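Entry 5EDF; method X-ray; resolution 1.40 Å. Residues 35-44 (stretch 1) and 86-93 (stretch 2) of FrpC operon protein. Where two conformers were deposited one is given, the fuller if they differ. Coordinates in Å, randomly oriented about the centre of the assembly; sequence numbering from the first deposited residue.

Stretch 1 (35-44) LARYTQDNAT
Stretch 2, residues 86-93: HFIQFLRD

Three consecutive residues of stretch 1, Asp-41, Asn-42 and Ala-43, take positive phi, 54 to 60°, with psi 64°, 46° and 35°. No hydrogen bond joins the two stretches; the contact is van der Waals packing, with 384 Å² buried, both sides summed. Stretch 2 is helical from its first residue, His-86, and the helix is already under way there, with Leu-91 N to Phe-87 O at 2.8 Å. Stretch 1 is mostly loop. A type I turn runs from Leu-35 to Tyr-38, closed by Tyr-38 N to Leu-35 O at 2.8 Å. A short strand follows at Thr-39 and Gln-40.

The register is set by three CA pairs: Ala-36 to Phe-87 at 7.4 Å, Arg-37 to Leu-91 at 7.3 Å and Asn-42 to Ile-88 at 7.2 Å.

Leu-91 has the largest covered area, 69 Å², and touches Ala-36, Arg-37, Thr-39 and Ala-43. Its CA-to-CB bond points sideways, but its m,t rotamer brings the end nearer stretch 1. Leu-91 CD2 lies 3.5 Å from Ala-36 O. Leu-91 CD1 lies 4.0 Å from Ala-43 CB and from Thr-39 OG1. Thr-39 (chi1 p) donates from OG1 to Ala-36 O at 2.8 Å, so both polar atoms are paired beside the leucine.

Ala-36, Ala-43, Phe-87 and Phe-90 are buried and point toward the other stretch. Small Ala-36 packs closely, with Ala-36 CB 3.6 Å from Phe-87 CD1. Phe-87 has chi1 m and chi2 -84°.

Arg-37 is extended, m,t,t with chi4 -87°. Phe-90 (chi1 t, chi2 79°) places CZ over one face of its guanidinium, 3.7 Å from Arg-37 NE. Arg-37 NE and NH2 are hydrogen-bonded elsewhere in the structure.

Exposed Asn-42 (chi1 t, chi2 29°) reaches the helix. Asn-42 OD1 lies 4.1 Å from Ile-88 CG2 and 3.9 Å from Arg-92 NH2. Arg-92 is extended, m,t,t with chi4 -82°.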

# COMPACT_ATOMS: atom_id res chain seq x y z
N LEU A 35 -1.87 8.00 10.11
CA LEU A 35 -2.04 9.29 9.45
C LEU A 35 -0.86 10.23 9.60
O LEU A 35 -1.04 11.45 9.76
CB LEU A 35 -3.34 9.96 9.92
CG LEU A 35 -4.62 9.12 9.74
CD1 LEU A 35 -5.77 9.76 10.53
CD2 LEU A 35 -4.97 8.92 8.28
N ALA A 36 0.35 9.70 9.50
CA ALA A 36 1.55 10.49 9.74
C ALA A 36 1.69 11.71 8.84
O ALA A 36 2.33 12.72 9.23
CB ALA A 36 2.82 9.61 9.66
N ARG A 37 1.14 11.67 7.63
CA ARG A 37 1.21 12.88 6.77
C ARG A 37 0.30 14.03 7.24
O ARG A 37 0.49 15.19 6.83
CB ARG A 37 0.89 12.57 5.32
CG ARG A 37 1.92 11.74 4.64
CD ARG A 37 1.55 11.40 3.22
NE ARG A 37 2.61 10.76 2.47
CZ ARG A 37 3.56 11.39 1.78
NH1 ARG A 37 3.60 12.73 1.74
NH2 ARG A 37 4.44 10.70 1.11
N TYR A 38 -0.62 13.71 8.13
CA TYR A 38 -1.62 14.68 8.61
C TYR A 38 -1.22 15.16 9.98
O TYR A 38 -1.96 15.05 10.95
CB TYR A 38 -2.99 14.02 8.62
CG TYR A 38 -3.50 13.45 7.32
CD1 TYR A 38 -4.49 14.06 6.61
CD2 TYR A 38 -3.08 12.22 6.87
CE1 TYR A 38 -5.03 13.50 5.45
CE2 TYR A 38 -3.62 11.66 5.73
CZ TYR A 38 -4.59 12.29 5.04
OH TYR A 38 -5.11 11.74 3.89
N THR A 39 -0.02 15.73 10.04
CA THR A 39 0.59 16.17 11.29
C THR A 39 1.20 17.55 11.09
O THR A 39 1.37 18.03 9.94
CB THR A 39 1.68 15.18 11.79
OG1 THR A 39 2.68 15.01 10.75
CG2 THR A 39 1.11 13.86 12.09
N GLN A 40 1.53 18.17 12.22
CA GLN A 40 2.27 19.42 12.23
C GLN A 40 3.39 19.33 13.26
O GLN A 40 3.34 18.50 14.16
CB GLN A 40 1.33 20.58 12.57
CG GLN A 40 0.29 20.84 11.51
CD GLN A 40 -0.62 21.99 11.86
OE1 GLN A 40 -0.82 22.30 13.03
NE2 GLN A 40 -1.16 22.64 10.84
N ASP A 41 4.41 20.16 13.06
CA ASP A 41 5.48 20.43 14.05
C ASP A 41 6.26 19.19 14.49
O ASP A 41 6.20 18.77 15.65
CB ASP A 41 4.89 21.17 15.24
CG ASP A 41 4.21 22.48 14.84
OD1 ASP A 41 4.57 23.05 13.78
OD2 ASP A 41 3.31 22.93 15.58
N ASN A 42 6.94 18.60 13.52
CA ASN A 42 7.77 17.40 13.70
C ASN A 42 6.98 16.27 14.33
O ASN A 42 7.44 15.63 15.27
CB ASN A 42 9.05 17.72 14.50
CG ASN A 42 10.19 16.71 14.24
OD1 ASN A 42 10.29 16.13 13.16
ND2 ASN A 42 11.05 16.52 15.24
N ALA A 43 5.77 16.06 13.82
CA ALA A 43 4.89 15.01 14.29
C ALA A 43 4.52 15.13 15.79
O ALA A 43 4.38 14.12 16.48
CB ALA A 43 5.49 13.64 13.98
N THR A 44 4.38 16.36 16.28
CA THR A 44 3.95 16.63 17.67
C THR A 44 2.48 17.02 17.75
O THR A 44 1.87 17.02 18.83
CB THR A 44 4.82 17.72 18.40
OG1 THR A 44 4.59 19.00 17.80
CG2 THR A 44 6.27 17.34 18.37
N HIS A 86 11.76 6.15 12.06
CA HIS A 86 11.53 5.85 10.65
C HIS A 86 10.53 6.81 10.04
O HIS A 86 10.70 7.28 8.90
CB HIS A 86 11.12 4.40 10.45
CG HIS A 86 12.17 3.44 10.87
ND1 HIS A 86 13.24 3.12 10.06
CD2 HIS A 86 12.37 2.76 12.04
CE1 HIS A 86 14.04 2.28 10.70
NE2 HIS A 86 13.54 2.05 11.90
N PHE A 87 9.46 7.12 10.79
CA PHE A 87 8.49 8.14 10.36
C PHE A 87 9.07 9.54 10.31
O PHE A 87 8.73 10.31 9.41
CB PHE A 87 7.24 8.11 11.24
CG PHE A 87 6.31 6.98 10.93
CD1 PHE A 87 5.39 7.12 9.92
CD2 PHE A 87 6.33 5.78 11.64
CE1 PHE A 87 4.50 6.10 9.63
CE2 PHE A 87 5.45 4.75 11.32
CZ PHE A 87 4.55 4.89 10.35
N ILE A 88 9.93 9.89 11.25
CA ILE A 88 10.54 11.22 11.23
C ILE A 88 11.40 11.39 9.97
O ILE A 88 11.34 12.42 9.31
CB ILE A 88 11.39 11.48 12.48
CG1 ILE A 88 10.46 11.66 13.67
CG2 ILE A 88 12.27 12.69 12.29
CD1 ILE A 88 11.10 11.56 14.99
N GLN A 89 12.20 10.39 9.64
CA GLN A 89 12.95 10.41 8.41
C GLN A 89 12.04 10.52 7.17
O GLN A 89 12.28 11.30 6.25
CB GLN A 89 13.86 9.18 8.33
CG GLN A 89 14.73 9.13 7.08
CD GLN A 89 15.81 10.16 7.08
OE1 GLN A 89 16.73 10.09 7.91
NE2 GLN A 89 15.72 11.13 6.16
N PHE A 90 10.99 9.72 7.16
CA PHE A 90 10.01 9.74 6.09
C PHE A 90 9.39 11.13 5.92
O PHE A 90 9.25 11.61 4.81
CB PHE A 90 8.95 8.69 6.43
CG PHE A 90 7.65 8.84 5.69
CD1 PHE A 90 7.53 8.41 4.41
CD2 PHE A 90 6.55 9.38 6.34
CE1 PHE A 90 6.31 8.54 3.75
CE2 PHE A 90 5.34 9.51 5.67
CZ PHE A 90 5.24 9.09 4.39
N LEU A 91 9.06 11.76 7.02
CA LEU A 91 8.46 13.09 6.93
C LEU A 91 9.45 14.17 6.44
O LEU A 91 9.05 15.17 5.84
CB LEU A 91 7.81 13.48 8.25
CG LEU A 91 6.56 12.70 8.65
CD1 LEU A 91 6.12 13.05 10.06
CD2 LEU A 91 5.45 13.00 7.65
N ARG A 92 10.75 13.93 6.63
CA ARG A 92 11.75 14.85 6.13
C ARG A 92 11.99 14.75 4.64
O ARG A 92 11.99 15.75 3.95
CB ARG A 92 13.06 14.64 6.88
CG ARG A 92 12.95 14.99 8.33
CD ARG A 92 14.22 14.79 9.06
NE ARG A 92 14.10 15.12 10.49
CZ ARG A 92 14.17 16.34 10.99
NH1 ARG A 92 14.39 17.40 10.21
NH2 ARG A 92 14.05 16.52 12.31
N ASP A 93 12.23 13.54 4.14
CA ASP A 93 12.55 13.40 2.71
C ASP A 93 11.98 12.17 2.01
O ASP A 93 12.34 11.87 0.87
CB ASP A 93 14.06 13.47 2.49
CG ASP A 93 14.82 12.34 3.16
OD1 ASP A 93 14.18 11.44 3.71
OD2 ASP A 93 16.08 12.35 3.12